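Local atomic coordinates of putative peptidyl-arginine deiminase (Chlorobium tepidum, PDB entry 1XKN), a protein that probably belongs to the guanidine-modifying hydrolases and may act as an agmatine or protein-arginine deiminase. Residues L203-G208 with G216-M221; V230-E235 with E248-L253. All coordinates share one frame; numbering follows the deposited sequence.

Contact 1. Residues L203-G208 with G216-M221; sequences LWLGDG and GHVDDM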
ATOM      1  N   LEU A 203      14.973   5.922  -6.201  1.00  1.78           N
ATOM      2  CA  LEU A 203      15.895   5.566  -5.130  1.00  4.25           C
ATOM      3  C   LEU A 203      15.791   4.067  -4.890  1.00  4.05           C
ATOM      4  O   LEU A 203      14.780   3.578  -4.378  1.00  4.47           O
ATOM      5  CB  LEU A 203      15.524   6.327  -3.855  1.00  4.91           C
ATOM      6  CG  LEU A 203      15.497   7.855  -3.936  1.00  6.87           C
ATOM      7  CD1 LEU A 203      14.899   8.418  -2.660  1.00  8.01           C
ATOM      8  CD2 LEU A 203      16.907   8.390  -4.152  1.00  6.48           C
ATOM      9  N   TRP A 204      16.840   3.339  -5.251  1.00  3.92           N
ATOM     10  CA  TRP A 204      16.843   1.890  -5.099  1.00  4.79           C
ATOM     11  C   TRP A 204      17.434   1.347  -3.809  1.00  5.21           C
ATOM     12  O   TRP A 204      18.647   1.401  -3.604  1.00  6.79           O
ATOM     13  CB  TRP A 204      17.586   1.234  -6.267  1.00  3.95           C
ATOM     14  CG  TRP A 204      16.968   1.452  -7.603  1.00  4.71           C
ATOM     15  CD1 TRP A 204      17.136   2.528  -8.424  1.00  5.76           C
ATOM     16  CD2 TRP A 204      16.103   0.546  -8.297  1.00  4.19           C
ATOM     17  NE1 TRP A 204      16.430   2.346  -9.594  1.00  5.38           N
ATOM     18  CE2 TRP A 204      15.783   1.139  -9.537  1.00  5.22           C
ATOM     19  CE3 TRP A 204      15.562  -0.710  -7.987  1.00  6.16           C
ATOM     20  CZ2 TRP A 204      14.953   0.518 -10.473  1.00  7.22           C
ATOM     21  CZ3 TRP A 204      14.733  -1.330  -8.918  1.00  6.53           C
ATOM     22  CH2 TRP A 204      14.436  -0.711 -10.146  1.00  6.76           C
ATOM     23  N   LEU A 205      16.575   0.813  -2.944  1.00  6.32           N
ATOM     24  CA  LEU A 205      17.038   0.205  -1.700  1.00  4.27           C
ATOM     25  C   LEU A 205      17.392  -1.239  -2.042  1.00  5.52           C
ATOM     26  O   LEU A 205      17.226  -1.663  -3.188  1.00  5.36           O
ATOM     27  CB  LEU A 205      15.945   0.244  -0.630  1.00  5.05           C
ATOM     28  CG  LEU A 205      15.548   1.648  -0.160  1.00  4.07           C
ATOM     29  CD1 LEU A 205      14.438   1.540   0.881  1.00  7.43           C
ATOM     30  CD2 LEU A 205      16.764   2.350   0.431  1.00  6.77           C
ATOM     31  N   GLY A 206      17.860  -1.997  -1.057  1.00  4.63           N
ATOM     32  CA  GLY A 206      18.265  -3.367  -1.323  1.00  6.46           C
ATOM     33  C   GLY A 206      17.279  -4.493  -1.081  1.00  5.95           C
ATOM     34  O   GLY A 206      16.281  -4.632  -1.791  1.00  6.88           O
ATOM     35  N   ASP A 207      17.583  -5.316  -0.083  1.00  7.18           N
ATOM     36  CA  ASP A 207      16.746  -6.459   0.265  1.00  6.32           C
ATOM     37  C   ASP A 207      15.629  -6.068   1.223  1.00  7.73           C
ATOM     38  O   ASP A 207      15.674  -5.009   1.849  1.00  9.18           O
ATOM     39  CB  ASP A 207      17.601  -7.552   0.912  1.00  9.46           C
ATOM     40  CG  ASP A 207      18.556  -8.207  -0.071  1.00 11.95           C
ATOM     41  OD1 ASP A 207      19.519  -8.855   0.385  1.00 15.65           O
ATOM     42  OD2 ASP A 207      18.335  -8.086  -1.293  1.00 13.50           O
ATOM     43  N   GLY A 208      14.631  -6.938   1.328  1.00  7.79           N
ATOM     44  CA  GLY A 208      13.507  -6.694   2.216  1.00  8.75           C
ATOM     45  C   GLY A 208      13.634  -7.482   3.508  1.00  8.79           C
ATOM     46  O   GLY A 208      14.739  -7.875   3.888  1.00  8.39           O
ATOM     47  N   GLY A 216      10.644  -8.745  -1.295  1.00  6.42           N
ATOM     48  CA  GLY A 216      11.183  -7.470  -0.851  1.00  6.16           C
ATOM     49  C   GLY A 216      10.396  -6.185  -1.036  1.00  5.89           C
ATOM     50  O   GLY A 216      10.991  -5.150  -1.320  1.00  6.25           O
ATOM     51  N   HIS A 217       9.078  -6.217  -0.864  1.00  4.84           N
ATOM     52  CA  HIS A 217       8.301  -4.987  -1.012  1.00  4.82           C
ATOM     53  C   HIS A 217       8.818  -3.891  -0.097  1.00  4.55           C
ATOM     54  O   HIS A 217       9.060  -4.115   1.090  1.00  5.04           O
ATOM     55  CB  HIS A 217       6.828  -5.223  -0.702  1.00  5.14           C
ATOM     56  CG  HIS A 217       6.008  -5.546  -1.909  1.00  5.42           C
ATOM     57  ND1 HIS A 217       4.639  -5.687  -1.859  1.00  6.46           N
ATOM     58  CD2 HIS A 217       6.363  -5.758  -3.198  1.00  5.35           C
ATOM     59  CE1 HIS A 217       4.184  -5.972  -3.066  1.00  4.88           C
ATOM     60  NE2 HIS A 217       5.211  -6.021  -3.897  1.00  6.19           N
ATOM     61  N   VAL A 218       8.961  -2.697  -0.654  1.00  4.56           N
ATOM     62  CA  VAL A 218       9.454  -1.566   0.107  1.00  4.42           C
ATOM     63  C   VAL A 218       8.470  -1.195   1.212  1.00  4.61           C
ATOM     64  O   VAL A 218       8.884  -0.756   2.287  1.00  4.94           O
ATOM     65  CB  VAL A 218       9.690  -0.340  -0.818  1.00  3.64           C
ATOM     66  CG1 VAL A 218       8.364   0.239  -1.297  1.00  5.37           C
ATOM     67  CG2 VAL A 218      10.517   0.708  -0.092  1.00  5.28           C
ATOM     68  N   ASP A 219       7.176  -1.406   0.977  1.00  3.84           N
ATOM     69  CA  ASP A 219       6.187  -1.033   1.986  1.00  5.02           C
ATOM     70  C   ASP A 219       6.181  -1.894   3.253  1.00  4.94           C
ATOM     71  O   ASP A 219       5.283  -1.780   4.086  1.00  3.85           O
ATOM     72  CB  ASP A 219       4.778  -0.922   1.367  1.00  2.84           C
ATOM     73  CG  ASP A 219       4.082  -2.259   1.177  1.00  5.80           C
ATOM     74  OD1 ASP A 219       4.739  -3.313   1.260  1.00  5.97           O
ATOM     75  OD2 ASP A 219       2.848  -2.246   0.935  1.00  5.12           O
ATOM     76  N   ASP A 220       7.184  -2.755   3.404  1.00  6.15           N
ATOM     77  CA  ASP A 220       7.302  -3.555   4.621  1.00  6.73           C
ATOM     78  C   ASP A 220       8.578  -3.077   5.307  1.00  6.57           C
ATOM     79  O   ASP A 220       9.007  -3.650   6.309  1.00  6.03           O
ATOM     80  CB  ASP A 220       7.430  -5.056   4.317  1.00  8.93           C
ATOM     81  CG  ASP A 220       6.087  -5.736   4.115  1.00  9.20           C
ATOM     82  OD1 ASP A 220       5.087  -5.272   4.696  1.00 10.08           O
ATOM     83  OD2 ASP A 220       6.041  -6.752   3.390  1.00 11.84           O
HETATM   84  N   MSE A 221       9.162  -1.999   4.787  1.00  5.28           N
HETATM   85  CA  MSE A 221      10.430  -1.511   5.317  1.00  6.25           C
HETATM   86  C   MSE A 221      10.651   0.006   5.408  1.00  5.50           C
HETATM   87  O   MSE A 221      11.019   0.520   6.462  1.00  5.90           O
HETATM   88  CB  MSE A 221      11.545  -2.144   4.477  1.00  9.44           C
HETATM   89  CG  MSE A 221      12.959  -1.775   4.850  1.00 11.15           C
HETATM   90 SE   MSE A 221      14.177  -2.882   3.838  1.00 18.79          SE
HETATM   91  CE  MSE A 221      13.709  -2.283   2.066  1.00 12.70           C
TER
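Gly208 and Gly216 bring the two backbones together, their CA atoms 3.9 Å apart, where the chain leaving strand 201-205 is met by the loop that leads into strand 222-226. Neither residue has a side chain, which lets the backbones lie this close; Gly216 also has a positive phi of 96°, where a CB would press on the preceding carbonyl oxygen, a conformation that by itself calls for glycine. Beyond it the chain makes a short 3-10 turn, with Met221 N bonded to Val218 O at 2.8 Å, and the turn brings Val218 CG2 and the Met221 side chain against Leu205. Met221, present as selenomethionine, makes the largest contribution. Its CG is anti to the backbone N (chi1 180°) and the chain stays extended as far as SE, which rests 3.3 Å from the carbonyl oxygen Asp207 O. A bend at chi3 (63°) then places the terminal methyl: Met221 CE lies 3.4 Å from Asp207 O and 4.1 Å from Leu205 CD1. The Leu205 and Met221 side chains slide past one another in opposite directions. Leu205 CD1 also touches Val218 CG2 at 4.1 Å, and these two side chains cross at about a right angle, so a single leucine methyl meets Val218 in the turn and Met221 just after it. All three are buried. The Gly-His-Val-Asp sequence of 216-219 resembles the motif that carries the active-site histidine in guanidine-modifying enzymes, so His217 may lie in such a site; its NE2 is hydrogen-bonded to Glu156, and Asp219 OD2 to His338. Around the contact, strand 167-171 pairs with strand 201-205 and sets Leu169 against Leu205 and Thr171 against Met221, while helix 243-253 brings Asn249 and Leu253 to Leu205 and Leu246 to Met221.

Contact 2. Residues V230-E235 with E248-L253; sequences VVIAVE and ENYELL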
ATOM      1  N   VAL A 230      11.949  10.055   5.289  1.00  3.61           N
ATOM      2  CA  VAL A 230      11.666   8.642   5.109  1.00  4.58           C
ATOM      3  C   VAL A 230      11.743   7.926   6.446  1.00  5.84           C
ATOM      4  O   VAL A 230      12.690   8.124   7.210  1.00  5.07           O
ATOM      5  CB  VAL A 230      12.684   7.974   4.157  1.00  3.74           C
ATOM      6  CG1 VAL A 230      12.416   6.472   4.069  1.00  3.50           C
ATOM      7  CG2 VAL A 230      12.593   8.601   2.781  1.00  6.03           C
ATOM      8  N   VAL A 231      10.731   7.118   6.741  1.00  4.68           N
ATOM      9  CA  VAL A 231      10.747   6.341   7.968  1.00  4.57           C
ATOM     10  C   VAL A 231      11.191   4.951   7.539  1.00  4.81           C
ATOM     11  O   VAL A 231      10.743   4.437   6.513  1.00  5.57           O
ATOM     12  CB  VAL A 231       9.350   6.262   8.651  1.00  6.78           C
ATOM     13  CG1 VAL A 231       8.989   7.613   9.238  1.00  8.35           C
ATOM     14  CG2 VAL A 231       8.285   5.803   7.662  1.00  7.50           C
ATOM     15  N   ILE A 232      12.098   4.359   8.300  1.00  4.23           N
ATOM     16  CA  ILE A 232      12.569   3.029   7.965  1.00  3.96           C
ATOM     17  C   ILE A 232      12.670   2.159   9.203  1.00  5.20           C
ATOM     18  O   ILE A 232      13.138   2.594  10.256  1.00  4.67           O
ATOM     19  CB  ILE A 232      13.941   3.070   7.239  1.00  5.65           C
ATOM     20  CG1 ILE A 232      14.388   1.641   6.910  1.00  4.46           C
ATOM     21  CG2 ILE A 232      14.975   3.797   8.093  1.00  5.19           C
ATOM     22  CD1 ILE A 232      15.623   1.553   6.033  1.00  8.77           C
ATOM     23  N   ALA A 233      12.197   0.926   9.070  1.00  4.86           N
ATOM     24  CA  ALA A 233      12.238  -0.022  10.168  1.00  4.90           C
ATOM     25  C   ALA A 233      13.681  -0.413  10.421  1.00  5.81           C
ATOM     26  O   ALA A 233      14.440  -0.677   9.484  1.00  6.30           O
ATOM     27  CB  ALA A 233      11.422  -1.251   9.824  1.00  4.00           C
ATOM     28  N   VAL A 234      14.062  -0.441  11.690  1.00  5.53           N
ATOM     29  CA  VAL A 234      15.419  -0.813  12.050  1.00  8.52           C
ATOM     30  C   VAL A 234      15.385  -1.819  13.190  1.00  9.19           C
ATOM     31  O   VAL A 234      14.763  -1.579  14.224  1.00 11.28           O
ATOM     32  CB  VAL A 234      16.247   0.430  12.458  1.00 10.62           C
ATOM     33  CG1 VAL A 234      16.584   1.251  11.220  1.00 11.68           C
ATOM     34  CG2 VAL A 234      15.470   1.272  13.442  1.00 15.17           C
ATOM     35  N   GLU A 235      16.027  -2.962  12.979  1.00  8.42           N
ATOM     36  CA  GLU A 235      16.082  -4.008  13.992  1.00  8.90           C
ATOM     37  C   GLU A 235      17.314  -3.772  14.853  1.00  9.53           C
ATOM     38  O   GLU A 235      18.396  -3.496  14.335  1.00  9.92           O
ATOM     39  CB  GLU A 235      16.159  -5.382  13.319  1.00  9.43           C
ATOM     40  CG  GLU A 235      16.334  -6.558  14.274  1.00 10.18           C
ATOM     41  CD  GLU A 235      15.252  -6.619  15.332  1.00 10.73           C
ATOM     42  OE1 GLU A 235      14.058  -6.567  14.971  1.00  7.85           O
ATOM     43  OE2 GLU A 235      15.593  -6.729  16.529  1.00 13.87           O
ATOM     44  N   GLU A 248      21.803  -2.227   6.312  1.00  6.99           N
ATOM     45  CA  GLU A 248      22.343  -1.831   5.018  1.00  8.29           C
ATOM     46  C   GLU A 248      21.462  -0.769   4.376  1.00  7.80           C
ATOM     47  O   GLU A 248      21.960   0.196   3.803  1.00  8.63           O
ATOM     48  CB  GLU A 248      22.450  -3.047   4.095  1.00  9.95           C
ATOM     49  CG  GLU A 248      23.299  -4.176   4.661  1.00 15.46           C
ATOM     50  CD  GLU A 248      23.344  -5.389   3.749  1.00 18.25           C
ATOM     51  OE1 GLU A 248      22.270  -5.809   3.263  1.00 20.16           O
ATOM     52  OE2 GLU A 248      24.447  -5.933   3.533  1.00 20.74           O
ATOM     53  N   ASN A 249      20.149  -0.942   4.473  1.00  6.55           N
ATOM     54  CA  ASN A 249      19.247   0.031   3.878  1.00  5.85           C
ATOM     55  C   ASN A 249      19.197   1.345   4.640  1.00  6.20           C
ATOM     56  O   ASN A 249      19.014   2.404   4.038  1.00  5.57           O
ATOM     57  CB  ASN A 249      17.850  -0.566   3.724  1.00  6.36           C
ATOM     58  CG  ASN A 249      17.783  -1.559   2.586  1.00  8.08           C
ATOM     59  OD1 ASN A 249      18.265  -1.282   1.490  1.00  7.29           O
ATOM     60  ND2 ASN A 249      17.187  -2.721   2.834  1.00 10.23           N
ATOM     61  N   TYR A 250      19.367   1.287   5.957  1.00  7.17           N
ATOM     62  CA  TYR A 250      19.365   2.503   6.761  1.00  7.97           C
ATOM     63  C   TYR A 250      20.592   3.327   6.385  1.00  7.96           C
ATOM     64  O   TYR A 250      20.493   4.529   6.141  1.00  7.14           O
ATOM     65  CB  TYR A 250      19.413   2.178   8.259  1.00  8.17           C
ATOM     66  CG  TYR A 250      19.683   3.396   9.116  1.00  9.53           C
ATOM     67  CD1 TYR A 250      18.699   4.367   9.318  1.00 10.44           C
ATOM     68  CD2 TYR A 250      20.945   3.613   9.671  1.00 11.03           C
ATOM     69  CE1 TYR A 250      18.970   5.526  10.047  1.00 12.44           C
ATOM     70  CE2 TYR A 250      21.224   4.768  10.397  1.00 12.84           C
ATOM     71  CZ  TYR A 250      20.236   5.720  10.580  1.00 12.81           C
ATOM     72  OH  TYR A 250      20.519   6.875  11.276  1.00 13.67           O
ATOM     73  N   GLU A 251      21.752   2.676   6.336  1.00  7.08           N
ATOM     74  CA  GLU A 251      22.978   3.376   5.981  1.00  8.28           C
ATOM     75  C   GLU A 251      22.889   3.917   4.558  1.00  8.37           C
ATOM     76  O   GLU A 251      23.383   5.006   4.269  1.00  8.15           O
ATOM     77  CB  GLU A 251      24.188   2.449   6.129  1.00  7.97           C
ATOM     78  CG  GLU A 251      24.538   2.112   7.579  1.00  9.64           C
ATOM     79  CD  GLU A 251      24.733   3.350   8.442  1.00 10.85           C
ATOM     80  OE1 GLU A 251      25.320   4.339   7.951  1.00 12.00           O
ATOM     81  OE2 GLU A 251      24.316   3.334   9.621  1.00 11.46           O
ATOM     82  N   LEU A 252      22.246   3.163   3.670  1.00  7.51           N
ATOM     83  CA  LEU A 252      22.091   3.610   2.290  1.00  7.19           C
ATOM     84  C   LEU A 252      21.237   4.876   2.264  1.00  7.23           C
ATOM     85  O   LEU A 252      21.582   5.857   1.602  1.00  6.30           O
ATOM     86  CB  LEU A 252      21.431   2.518   1.443  1.00  7.51           C
ATOM     87  CG  LEU A 252      21.198   2.835  -0.038  1.00  7.85           C
ATOM     88  CD1 LEU A 252      22.514   3.203  -0.716  1.00  8.54           C
ATOM     89  CD2 LEU A 252      20.574   1.630  -0.716  1.00  6.43           C
ATOM     90  N   LEU A 253      20.123   4.863   2.990  1.00  6.96           N
ATOM     91  CA  LEU A 253      19.246   6.029   3.040  1.00  7.03           C
ATOM     92  C   LEU A 253      19.964   7.263   3.563  1.00  7.47           C
ATOM     93  O   LEU A 253      19.653   8.386   3.164  1.00  6.96           O
ATOM     94  CB  LEU A 253      18.027   5.739   3.920  1.00  7.53           C
ATOM     95  CG  LEU A 253      16.875   5.032   3.208  1.00  9.56           C
ATOM     96  CD1 LEU A 253      15.893   4.491   4.227  1.00  9.96           C
ATOM     97  CD2 LEU A 253      16.188   6.012   2.261  1.00  8.85           C
TER
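In the beta-alpha-beta crossover formed by strand 229-233, helix 243-253 and the parallel strand 265-269, Ile232 and Leu253 join the first strand to the helix. Such units recur in the alpha/beta propeller of guanidine-modifying enzymes, the clan to which this protein is assigned. The segments run nearly antiparallel, at 161° between their directions, and their axes approach to 9.1 Å, a spacing filled by apolar side chains. Val230, Ile232 and Val234 all point from the strand side toward the helix. Ile232 is the centre of the packing: CG1 stands anti to the backbone N (chi1 -180°) and chi2 of 172° carries CD1 straight on toward the helix. There it meets Leu253 tip to tip, with Ile232 CD1 and Leu253 CD1 only 3.5 Å apart, tighter than usual for two methyls. The same Ile232 CD1 presses on the helix backbone, 3.8 Å from Tyr250 N, and lies against CB of Asn249. Leu253 CD1 is shared, for Val230 CG1 approaches it to 4.0 Å from a side chain set at about a right angle to the leucine. At the other end of the segment Val234 CG1 reaches Tyr250 CB at 4.2 Å. Ile266 of strand 265-269 touches Ile232, Tyr250 and Leu253. The polar ends find partners beyond the two segments: Asn249 OD1 accepts a hydrogen bond from Gly206 N, and Tyr250 OH is bonded to Lys268 NZ and Lys254 NZ. The Tyr250 ring itself meets the strand by its edge: Ile232 CG2, the methyl branch held between its own backbone N and carbonyl carbon, lies in the ring plane 4.0 Å from Tyr250 CD1.

From the N terminus, strand 201-205 runs out into a loop without helix or strand, which contact 1 closes by bringing 216-221 back beside 203-208. The chain then passes straight into strand 222-226, turns into antiparallel strand 229-233 and winds into helix 243-253, where contact 2 closes the second loop. The two loops follow in series, neither nesting nor crossing, yet their centres are 10 Å apart and they touch. Asn249 joins helix 243-253 to the end of strand 201-205, while a probable hydrogen bond of 2.9 Å from Ala233 N to Met221 O joins the end of the first loop to strand 229-233; the helix itself packs on that strand through contact 2.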